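Local coordinates for glutaredoxin (Grx-1) (Archaeoglobus fulgidus, PDB 3IC4), which probably carries electrons as a small thiol-disulfide oxidoreductase of the glutaredoxin family, within the thioredoxin superfamily, at residues Y17-C22 with Y66-V71. Numbering follows the deposited sequence.
Sequences YGLSTC and YSVPVV
Tyr17 and Val70 face each other as an antiparallel hydrogen-bonded pair, joined in both directions: Tyr17 N donates to Val70 O at 2.8 Å, nearly straight at 169°, and Val70 N returns a bond to Tyr17 O at 3.1 Å. Tyr17 O also receives a CA-H...O contact from Pro69 CA at 3.4 Å, so one N-H bond and one weaker, more bent C-H...O contact meet at this carbonyl oxygen. On the sheet face shared by the two side chains, the Tyr17 ring brings its CD2 corner to 4.4 Å from Val70 CB. With CG anti to the carbonyl carbon (chi1 -63°), the ring also puts its edge beside Val70 O, while helix 49-63 packs on it through Lys58, Val59 and Ile62. Two residues before Val70, Val68 sets its branch point against the Tyr17-Gly18 peptide, CB lying 3.9 Å from Gly18 CA. The peptide between Val68 and Pro69 is cis, the cis-proline of the thioredoxin fold, and it stands just before strand 70-73, an inner strand beside 15-18. As is usual in this superfamily, that proline lies close to a CxxC pattern at the start of a helix: Pro69 touches Cys25 and His24 of helix 23-35, and Cys22, probably a redox cysteine, is its N-cap, with SG capping a backbone N. Packing thins toward this end. Leu19 CG meets Val68 CG2 at 4.3 Å, both residues partly exposed, and Cys22 SG stays 4.8 Å from Val68 O. From Leu19 to Cys22 the chain makes a type I beta turn, closed by Cys22 N to Leu19 O, which carries Thr21 into solvent.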
ATOM      1  N   TYR A  17      -0.976  -0.671   0.062  1.00  2.00           N
ATOM      2  CA  TYR A  17      -1.921  -1.347   0.945  1.00  2.00           C
ATOM      3  C   TYR A  17      -3.324  -1.034   0.438  1.00  2.00           C
ATOM      4  O   TYR A  17      -3.656   0.114   0.172  1.00  2.00           O
ATOM      5  CB  TYR A  17      -1.818  -0.806   2.346  1.00  2.00           C
ATOM      6  CG  TYR A  17      -0.518  -1.016   3.029  1.00  2.00           C
ATOM      7  CD1 TYR A  17      -0.297  -2.139   3.832  1.00  3.83           C
ATOM      8  CD2 TYR A  17       0.502  -0.059   2.921  1.00  4.15           C
ATOM      9  CE1 TYR A  17       0.916  -2.281   4.516  1.00  6.97           C
ATOM     10  CE2 TYR A  17       1.697  -0.210   3.612  1.00  6.69           C
ATOM     11  CZ  TYR A  17       1.885  -1.315   4.380  1.00  5.86           C
ATOM     12  OH  TYR A  17       3.060  -1.409   5.035  1.00  9.55           O
ATOM     13  N   GLY A  18      -4.155  -2.064   0.301  1.00  2.00           N
ATOM     14  CA  GLY A  18      -5.538  -1.828  -0.098  1.00  2.00           C
ATOM     15  C   GLY A  18      -6.461  -3.010   0.139  1.00  2.00           C
ATOM     16  O   GLY A  18      -6.108  -3.930   0.807  1.00  2.00           O
ATOM     17  N   LEU A  19      -7.681  -2.881  -0.329  1.00  2.00           N
ATOM     18  CA  LEU A  19      -8.629  -3.964  -0.370  1.00  2.00           C
ATOM     19  C   LEU A  19      -8.928  -4.251  -1.831  1.00  2.00           C
ATOM     20  O   LEU A  19      -9.161  -3.350  -2.615  1.00  2.00           O
ATOM     21  CB  LEU A  19      -9.920  -3.582   0.313  1.00  2.00           C
ATOM     22  CG  LEU A  19      -9.854  -3.198   1.804  1.00  3.65           C
ATOM     23  CD1 LEU A  19     -11.191  -2.689   2.197  1.00  4.54           C
ATOM     24  CD2 LEU A  19      -9.498  -4.412   2.583  1.00  9.25           C
ATOM     25  N   SER A  20      -9.071  -5.533  -2.116  1.00  2.00           N
ATOM     26  CA  SER A  20      -9.184  -6.002  -3.510  1.00  2.00           C
ATOM     27  C   SER A  20     -10.520  -5.585  -4.077  1.00  2.36           C
ATOM     28  O   SER A  20     -10.693  -5.509  -5.329  1.00  4.08           O
ATOM     29  CB  SER A  20      -8.932  -7.511  -3.584  1.00  2.00           C
ATOM     30  OG  SER A  20     -10.042  -8.212  -3.074  1.00  2.00           O
ATOM     31  N   THR A  21     -11.486  -5.389  -3.191  1.00  2.05           N
ATOM     32  CA  THR A  21     -12.858  -5.007  -3.497  1.00  3.30           C
ATOM     33  C   THR A  21     -13.100  -3.520  -3.596  1.00  2.60           C
ATOM     34  O   THR A  21     -14.218  -3.083  -3.960  1.00  6.60           O
ATOM     35  CB  THR A  21     -13.772  -5.623  -2.426  1.00  3.65           C
ATOM     36  OG1 THR A  21     -13.310  -5.207  -1.137  1.00  8.22           O
ATOM     37  CG2 THR A  21     -13.665  -7.112  -2.484  1.00  5.52           C
ATOM     38  N   CYS A  22     -12.090  -2.720  -3.316  1.00  2.00           N
ATOM     39  CA  CYS A  22     -12.302  -1.266  -3.243  1.00  2.00           C
ATOM     40  C   CYS A  22     -11.988  -0.597  -4.585  1.00  2.00           C
ATOM     41  O   CYS A  22     -10.877  -0.790  -5.085  1.00  2.00           O
ATOM     42  CB  CYS A  22     -11.387  -0.697  -2.222  1.00  2.38           C
ATOM     43  SG  CYS A  22     -11.132   1.120  -2.266  1.00  5.76           S
ATOM     44  N   TYR A  66      -7.209   4.963   9.219  1.00  2.00           N
ATOM     45  CA  TYR A  66      -7.560   3.581   8.919  1.00  2.00           C
ATOM     46  C   TYR A  66      -8.235   3.495   7.544  1.00  2.00           C
ATOM     47  O   TYR A  66      -9.150   2.667   7.324  1.00  2.00           O
ATOM     48  CB  TYR A  66      -8.450   2.985   9.988  1.00  2.00           C
ATOM     49  CG  TYR A  66      -7.731   2.844  11.284  1.00  2.00           C
ATOM     50  CD1 TYR A  66      -6.820   1.828  11.490  1.00  2.32           C
ATOM     51  CD2 TYR A  66      -7.906   3.765  12.269  1.00  3.62           C
ATOM     52  CE1 TYR A  66      -6.147   1.722  12.667  1.00  4.27           C
ATOM     53  CE2 TYR A  66      -7.240   3.665  13.460  1.00  2.81           C
ATOM     54  CZ  TYR A  66      -6.337   2.633  13.651  1.00  4.86           C
ATOM     55  OH  TYR A  66      -5.683   2.593  14.852  1.00  5.53           O
ATOM     56  N   SER A  67      -7.776   4.323   6.619  1.00  2.00           N
ATOM     57  CA  SER A  67      -8.256   4.273   5.226  1.00  2.00           C
ATOM     58  C   SER A  67      -7.214   3.758   4.254  1.00  2.00           C
ATOM     59  O   SER A  67      -6.009   3.738   4.510  1.00  2.00           O
ATOM     60  CB  SER A  67      -8.786   5.623   4.786  1.00  2.00           C
ATOM     61  OG  SER A  67      -9.865   6.012   5.611  1.00  4.67           O
ATOM     62  N   VAL A  68      -7.736   3.367   3.094  1.00  2.00           N
ATOM     63  CA  VAL A  68      -6.909   2.886   1.979  1.00  2.00           C
ATOM     64  C   VAL A  68      -7.525   3.451   0.682  1.00  2.00           C
ATOM     65  O   VAL A  68      -8.666   3.895   0.715  1.00  2.00           O
ATOM     66  CB  VAL A  68      -6.836   1.299   1.916  1.00  2.00           C
ATOM     67  CG1 VAL A  68      -6.047   0.734   3.132  1.00  4.27           C
ATOM     68  CG2 VAL A  68      -8.223   0.740   1.931  1.00  2.00           C
ATOM     69  N   PRO A  69      -6.762   3.477  -0.441  1.00  2.00           N
ATOM     70  CA  PRO A  69      -5.368   2.955  -0.576  1.00  2.00           C
ATOM     71  C   PRO A  69      -4.308   3.797   0.100  1.00  2.00           C
ATOM     72  O   PRO A  69      -4.473   4.986   0.276  1.00  2.00           O
ATOM     73  CB  PRO A  69      -5.121   2.993  -2.106  1.00  2.00           C
ATOM     74  CG  PRO A  69      -5.993   4.182  -2.560  1.00  2.00           C
ATOM     75  CD  PRO A  69      -7.241   4.004  -1.743  1.00  2.00           C
ATOM     76  N   VAL A  70      -3.206   3.147   0.506  1.00  2.00           N
ATOM     77  CA  VAL A  70      -1.993   3.872   0.906  1.00  2.00           C
ATOM     78  C   VAL A  70      -0.843   3.347   0.062  1.00  2.00           C
ATOM     79  O   VAL A  70      -0.668   2.125  -0.101  1.00  2.00           O
ATOM     80  CB  VAL A  70      -1.669   3.733   2.407  1.00  2.00           C
ATOM     81  CG1 VAL A  70      -0.257   4.355   2.772  1.00  2.00           C
ATOM     82  CG2 VAL A  70      -2.787   4.375   3.198  1.00  2.00           C
ATOM     83  N   VAL A  71      -0.122   4.254  -0.541  1.00  2.00           N
ATOM     84  CA  VAL A  71       1.074   3.896  -1.321  1.00  2.00           C
ATOM     85  C   VAL A  71       2.264   4.572  -0.634  1.00  2.00           C
ATOM     86  O   VAL A  71       2.260   5.760  -0.375  1.00  2.00           O
ATOM     87  CB  VAL A  71       0.992   4.293  -2.805  1.00  2.00           C
ATOM     88  CG1 VAL A  71       2.281   3.879  -3.556  1.00  2.00           C
ATOM     89  CG2 VAL A  71      -0.222   3.621  -3.466  1.00  2.00           C
TER